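Local coordinates for protein diguanylate cyclase (Pseudomonas aeruginosa, PDB 5M3C) that belongs to the diguanylate cyclase family, pairing a GGDEF domain that holds GTP and calcium with an EAL domain that carries a calcium site of its own, at residues S124-I129 with R158-Y164. Coordinates in Å, arbitrary orientation, origin at the centre of the assembly. Residues are numbered along the deposited sequence.
With GTP (guanosine-5'-triphosphate), chain I.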
ATOM      1  N   SER B 124     -15.318  -3.971 -18.732  1.00 53.97           N
ATOM      2  CA  SER B 124     -13.999  -4.282 -19.261  1.00 52.76           C
ATOM      3  C   SER B 124     -14.032  -5.631 -19.966  1.00 52.44           C
ATOM      4  O   SER B 124     -15.055  -6.315 -19.959  1.00 52.83           O
ATOM      5  CB  SER B 124     -12.980  -4.306 -18.123  1.00 52.69           C
ATOM      6  OG  SER B 124     -11.701  -4.683 -18.592  1.00 53.61           O
ATOM      7  N   ALA B 125     -12.914  -6.015 -20.575  1.00 51.22           N
ATOM      8  CA  ALA B 125     -12.842  -7.282 -21.294  1.00 50.18           C
ATOM      9  C   ALA B 125     -11.410  -7.778 -21.423  1.00 49.34           C
ATOM     10  O   ALA B 125     -10.465  -6.993 -21.403  1.00 48.63           O
ATOM     11  CB  ALA B 125     -13.472  -7.138 -22.670  1.00 50.03           C
ATOM     12  N   SER B 126     -11.263  -9.093 -21.548  1.00 49.20           N
ATOM     13  CA  SER B 126      -9.964  -9.705 -21.798  1.00 50.09           C
ATOM     14  C   SER B 126      -9.923 -10.213 -23.236  1.00 50.55           C
ATOM     15  O   SER B 126     -10.938 -10.647 -23.778  1.00 51.46           O
ATOM     16  CB  SER B 126      -9.719 -10.851 -20.821  1.00 50.20           C
ATOM     17  OG  SER B 126      -9.909 -10.419 -19.487  1.00 50.73           O
ATOM     18  N   VAL B 127      -8.752 -10.158 -23.859  1.00 49.77           N
ATOM     19  CA  VAL B 127      -8.656 -10.476 -25.276  1.00 49.44           C
ATOM     20  C   VAL B 127      -7.546 -11.472 -25.575  1.00 49.31           C
ATOM     21  O   VAL B 127      -6.394 -11.283 -25.175  1.00 49.56           O
ATOM     22  CB  VAL B 127      -8.413  -9.209 -26.115  1.00 49.61           C
ATOM     23  CG1 VAL B 127      -8.480  -9.535 -27.598  1.00 49.74           C
ATOM     24  CG2 VAL B 127      -9.425  -8.132 -25.758  1.00 49.56           C
ATOM     25  N   GLY B 128      -7.906 -12.534 -26.289  1.00 49.15           N
ATOM     26  CA  GLY B 128      -6.929 -13.518 -26.738  1.00 48.78           C
ATOM     27  C   GLY B 128      -6.779 -13.421 -28.238  1.00 49.12           C
ATOM     28  O   GLY B 128      -7.759 -13.199 -28.942  1.00 49.88           O
ATOM     29  N   ILE B 129      -5.555 -13.576 -28.733  1.00 50.18           N
ATOM     30  CA  ILE B 129      -5.305 -13.476 -30.172  1.00 50.67           C
ATOM     31  C   ILE B 129      -4.746 -14.771 -30.744  1.00 50.42           C
ATOM     32  O   ILE B 129      -3.813 -15.350 -30.188  1.00 49.45           O
ATOM     33  CB  ILE B 129      -4.310 -12.346 -30.501  1.00 51.03           C
ATOM     34  CG1 ILE B 129      -4.713 -11.049 -29.801  1.00 51.16           C
ATOM     35  CG2 ILE B 129      -4.239 -12.127 -32.005  1.00 51.37           C
ATOM     36  CD1 ILE B 129      -3.733  -9.916 -30.016  1.00 51.59           C
ATOM     37  N   ARG B 158      -6.466  -8.813 -16.055  1.00 68.23           N
ATOM     38  CA  ARG B 158      -7.660  -8.570 -16.853  1.00 66.98           C
ATOM     39  C   ARG B 158      -7.504  -7.273 -17.625  1.00 66.86           C
ATOM     40  O   ARG B 158      -6.462  -6.625 -17.550  1.00 69.11           O
ATOM     41  CB  ARG B 158      -8.908  -8.536 -15.967  1.00 66.27           C
ATOM     42  CG  ARG B 158      -9.615  -9.879 -15.854  1.00 65.00           C
ATOM     43  CD  ARG B 158     -10.722  -9.846 -14.812  1.00 63.82           C
ATOM     44  NE  ARG B 158     -11.482 -11.095 -14.760  1.00 61.65           N
ATOM     45  CZ  ARG B 158     -11.073 -12.205 -14.149  1.00 58.74           C
ATOM     46  NH1 ARG B 158      -9.897 -12.245 -13.537  1.00 57.98           N
ATOM     47  NH2 ARG B 158     -11.840 -13.284 -14.155  1.00 57.80           N
ATOM     48  N   SER B 159      -8.534  -6.904 -18.377  1.00 65.85           N
ATOM     49  CA  SER B 159      -8.480  -5.695 -19.183  1.00 65.52           C
ATOM     50  C   SER B 159      -7.159  -5.666 -19.949  1.00 64.95           C
ATOM     51  O   SER B 159      -6.547  -4.611 -20.114  1.00 65.76           O
ATOM     52  CB  SER B 159      -8.610  -4.463 -18.286  1.00 65.94           C
ATOM     53  OG  SER B 159      -8.796  -3.287 -19.054  1.00 68.96           O
ATOM     54  N   ARG B 160      -6.730  -6.839 -20.412  1.00 63.50           N
ATOM     55  CA  ARG B 160      -5.445  -6.988 -21.088  1.00 61.90           C
ATOM     56  C   ARG B 160      -5.583  -7.829 -22.356  1.00 59.46           C
ATOM     57  O   ARG B 160      -6.647  -8.377 -22.640  1.00 58.93           O
ATOM     58  CB  ARG B 160      -4.422  -7.635 -20.147  1.00 62.29           C
ATOM     59  CG  ARG B 160      -4.753  -9.069 -19.767  1.00 63.08           C
ATOM     60  CD  ARG B 160      -3.710  -9.673 -18.841  1.00 64.00           C
ATOM     61  NE  ARG B 160      -2.381  -9.692 -19.444  1.00 64.87           N
ATOM     62  CZ  ARG B 160      -1.379  -8.894 -19.084  1.00 66.07           C
ATOM     63  NH1 ARG B 160      -1.541  -8.006 -18.111  1.00 66.47           N
ATOM     64  NH2 ARG B 160      -0.207  -8.986 -19.696  1.00 67.19           N
ATOM     65  N   ILE B 161      -4.491  -7.926 -23.106  1.00 57.93           N
ATOM     66  CA  ILE B 161      -4.453  -8.693 -24.345  1.00 56.83           C
ATOM     67  C   ILE B 161      -3.364  -9.756 -24.258  1.00 55.96           C
ATOM     68  O   ILE B 161      -2.308  -9.516 -23.678  1.00 55.20           O
ATOM     69  CB  ILE B 161      -4.181  -7.770 -25.550  1.00 56.43           C
ATOM     70  CG1 ILE B 161      -5.368  -6.828 -25.757  1.00 57.79           C
ATOM     71  CG2 ILE B 161      -3.931  -8.580 -26.811  1.00 55.70           C
ATOM     72  CD1 ILE B 161      -5.135  -5.748 -26.792  1.00 58.14           C
ATOM     73  N   GLU B 162      -3.624 -10.934 -24.819  1.00 56.19           N
ATOM     74  CA  GLU B 162      -2.613 -11.988 -24.842  1.00 56.86           C
ATOM     75  C   GLU B 162      -2.580 -12.737 -26.167  1.00 56.97           C
ATOM     76  O   GLU B 162      -3.615 -12.987 -26.785  1.00 57.37           O
ATOM     77  CB  GLU B 162      -2.845 -12.978 -23.702  1.00 58.36           C
ATOM     78  CG  GLU B 162      -2.560 -12.411 -22.319  1.00 59.41           C
ATOM     79  CD  GLU B 162      -1.089 -12.111 -22.092  1.00 59.90           C
ATOM     80  OE1 GLU B 162      -0.236 -12.902 -22.552  1.00 60.71           O
ATOM     81  OE2 GLU B 162      -0.787 -11.089 -21.445  1.00 59.92           O
ATOM     82  N   TYR B 163      -1.372 -13.090 -26.595  1.00 58.21           N
ATOM     83  CA  TYR B 163      -1.187 -13.894 -27.797  1.00 59.07           C
ATOM     84  C   TYR B 163      -1.145 -15.372 -27.451  1.00 59.01           C
ATOM     85  O   TYR B 163      -0.846 -15.750 -26.318  1.00 59.79           O
ATOM     86  CB  TYR B 163       0.098 -13.496 -28.525  1.00 59.10           C
ATOM     87  CG  TYR B 163      -0.057 -12.262 -29.374  1.00 59.57           C
ATOM     88  CD1 TYR B 163       0.167 -11.000 -28.845  1.00 60.41           C
ATOM     89  CD2 TYR B 163      -0.444 -12.357 -30.706  1.00 60.06           C
ATOM     90  CE1 TYR B 163       0.018  -9.865 -29.617  1.00 61.00           C
ATOM     91  CE2 TYR B 163      -0.595 -11.225 -31.486  1.00 60.48           C
ATOM     92  CZ  TYR B 163      -0.362  -9.982 -30.936  1.00 60.86           C
ATOM     93  OH  TYR B 163      -0.509  -8.847 -31.700  1.00 61.75           O
ATOM     94  N   TYR B 164      -1.449 -16.207 -28.437  1.00 58.78           N
ATOM     95  CA  TYR B 164      -1.439 -17.644 -28.242  1.00 59.27           C
ATOM     96  C   TYR B 164      -0.009 -18.145 -28.103  1.00 59.37           C
ATOM     97  O   TYR B 164       0.917 -17.563 -28.664  1.00 59.85           O
ATOM     98  CB  TYR B 164      -2.128 -18.349 -29.412  1.00 59.44           C
ATOM     99  CG  TYR B 164      -2.052 -19.856 -29.326  1.00 59.80           C
ATOM    100  CD1 TYR B 164      -2.754 -20.550 -28.348  1.00 59.73           C
ATOM    101  CD2 TYR B 164      -1.277 -20.586 -30.218  1.00 59.75           C
ATOM    102  CE1 TYR B 164      -2.686 -21.927 -28.260  1.00 60.17           C
ATOM    103  CE2 TYR B 164      -1.203 -21.965 -30.138  1.00 60.12           C
ATOM    104  CZ  TYR B 164      -1.909 -22.630 -29.157  1.00 60.42           C
ATOM    105  OH  TYR B 164      -1.842 -24.002 -29.068  1.00 61.09           O
TER
HETATM  106  PG  GTP I1303     -14.832 -13.539 -15.842  1.00 48.00           P
HETATM  107  O1G GTP I1303     -14.168 -14.634 -15.042  1.00 45.84           O
HETATM  108  O2G GTP I1303     -14.032 -12.265 -15.950  1.00 48.83           O
HETATM  109  O3G GTP I1303     -15.417 -13.999 -17.156  1.00 48.05           O
HETATM  110  O3B GTP I1303     -16.094 -13.067 -14.958  1.00 49.49           O
HETATM  111  PB  GTP I1303     -17.609 -13.281 -15.461  1.00 50.80           P
HETATM  112  O1B GTP I1303     -18.537 -13.027 -14.298  1.00 51.00           O
HETATM  113  O2B GTP I1303     -17.807 -12.514 -16.748  1.00 50.35           O
HETATM  114  O3A GTP I1303     -17.597 -14.866 -15.759  1.00 51.65           O
HETATM  115  PA  GTP I1303     -18.555 -15.555 -16.854  1.00 51.91           P
HETATM  116  O1A GTP I1303     -18.833 -16.973 -16.415  1.00 52.52           O
HETATM  117  O2A GTP I1303     -18.000 -15.289 -18.235  1.00 52.35           O
HETATM  118  O5' GTP I1303     -19.911 -14.721 -16.694  1.00 51.85           O
HETATM  119  C5' GTP I1303     -20.706 -14.483 -17.843  1.00 53.09           C
HETATM  120  C4' GTP I1303     -21.877 -13.622 -17.416  1.00 54.11           C
HETATM  121  O4' GTP I1303     -22.505 -13.063 -18.570  1.00 54.12           O
HETATM  122  C3' GTP I1303     -22.921 -14.444 -16.667  1.00 54.91           C
HETATM  123  O3' GTP I1303     -23.169 -13.889 -15.372  1.00 56.13           O
HETATM  124  C2' GTP I1303     -24.161 -14.375 -17.532  1.00 54.68           C
HETATM  125  O2' GTP I1303     -25.355 -14.242 -16.758  1.00 55.23           O
HETATM  126  C1' GTP I1303     -23.915 -13.147 -18.389  1.00 54.27           C
HETATM  127  N9  GTP I1303     -24.632 -13.262 -19.672  1.00 53.67           N
HETATM  128  C8  GTP I1303     -24.415 -14.173 -20.635  1.00 53.80           C
HETATM  129  N7  GTP I1303     -25.272 -13.972 -21.670  1.00 54.30           N
HETATM  130  C5  GTP I1303     -26.047 -12.916 -21.362  1.00 53.89           C
HETATM  131  C6  GTP I1303     -27.151 -12.171 -22.002  1.00 53.97           C
HETATM  132  O6  GTP I1303     -27.568 -12.507 -23.129  1.00 54.88           O
HETATM  133  N1  GTP I1303     -27.683 -11.131 -21.344  1.00 54.09           N
HETATM  134  C2  GTP I1303     -27.243 -10.752 -20.128  1.00 53.70           C
HETATM  135  N2  GTP I1303     -27.827  -9.691 -19.518  1.00 53.94           N
HETATM  136  N3  GTP I1303     -26.237 -11.390 -19.484  1.00 53.23           N
HETATM  137  C4  GTP I1303     -25.619 -12.454 -20.041  1.00 53.54           C
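I129 lays its CD1 over one face of the Y163 ring, 3.7 Å from the ring centroid and 20° off the ring normal, which makes a CH-pi contact; the same CD1 is 3.5 Å from I161 CG2. V127 extends this apolar face, its CB 3.9 Å from I161 CG1, and A103 of helix 96-108 touches both isoleucines. The backbones beneath run parallel, their axes 4.7 Å apart at closest approach and 18° off alignment. Hydrogen bonds fix the register: V127 N to R160 O (3.0 Å), E162 N to V127 O (2.8 Å) and I129 N to E162 O (2.8 Å), then a weak one from Y164 N to I129 O (3.1 Å, 128° at the hydrogen). Since V127 and I129 each bond on both their N and O, I161 and Y163 sit opposite them without using their own amides here. E162 starts out on the other face, paired with G128, but its end leads away from 124-129: OE2 takes hydrogen bonds from R160 NE (2.9 Å) and R160 NH2 (2.8 Å) in a salt bridge along the outer side of 161-163, and R156 is a second cationic partner.

Towards S124 the regular pairing gives way to a turn at S159 (phi/psi 47/38), whose CA lies 3.2 Å from A125 O in a CA-H...O contact. D43 accepts hydrogen bonds from S124 OG, S126 OG and S159 N, tying both segments to strand 35-43. R158 reaches the GTP gamma-phosphate, with NE 3.0 Å from O2G and NH2 2.8 Å from O1G. Strand 119-132, helix 139-155 and strand 161-163 thus form a beta-alpha-beta crossover, whose return places an arginine in the GTP pocket of the GGDEF domain.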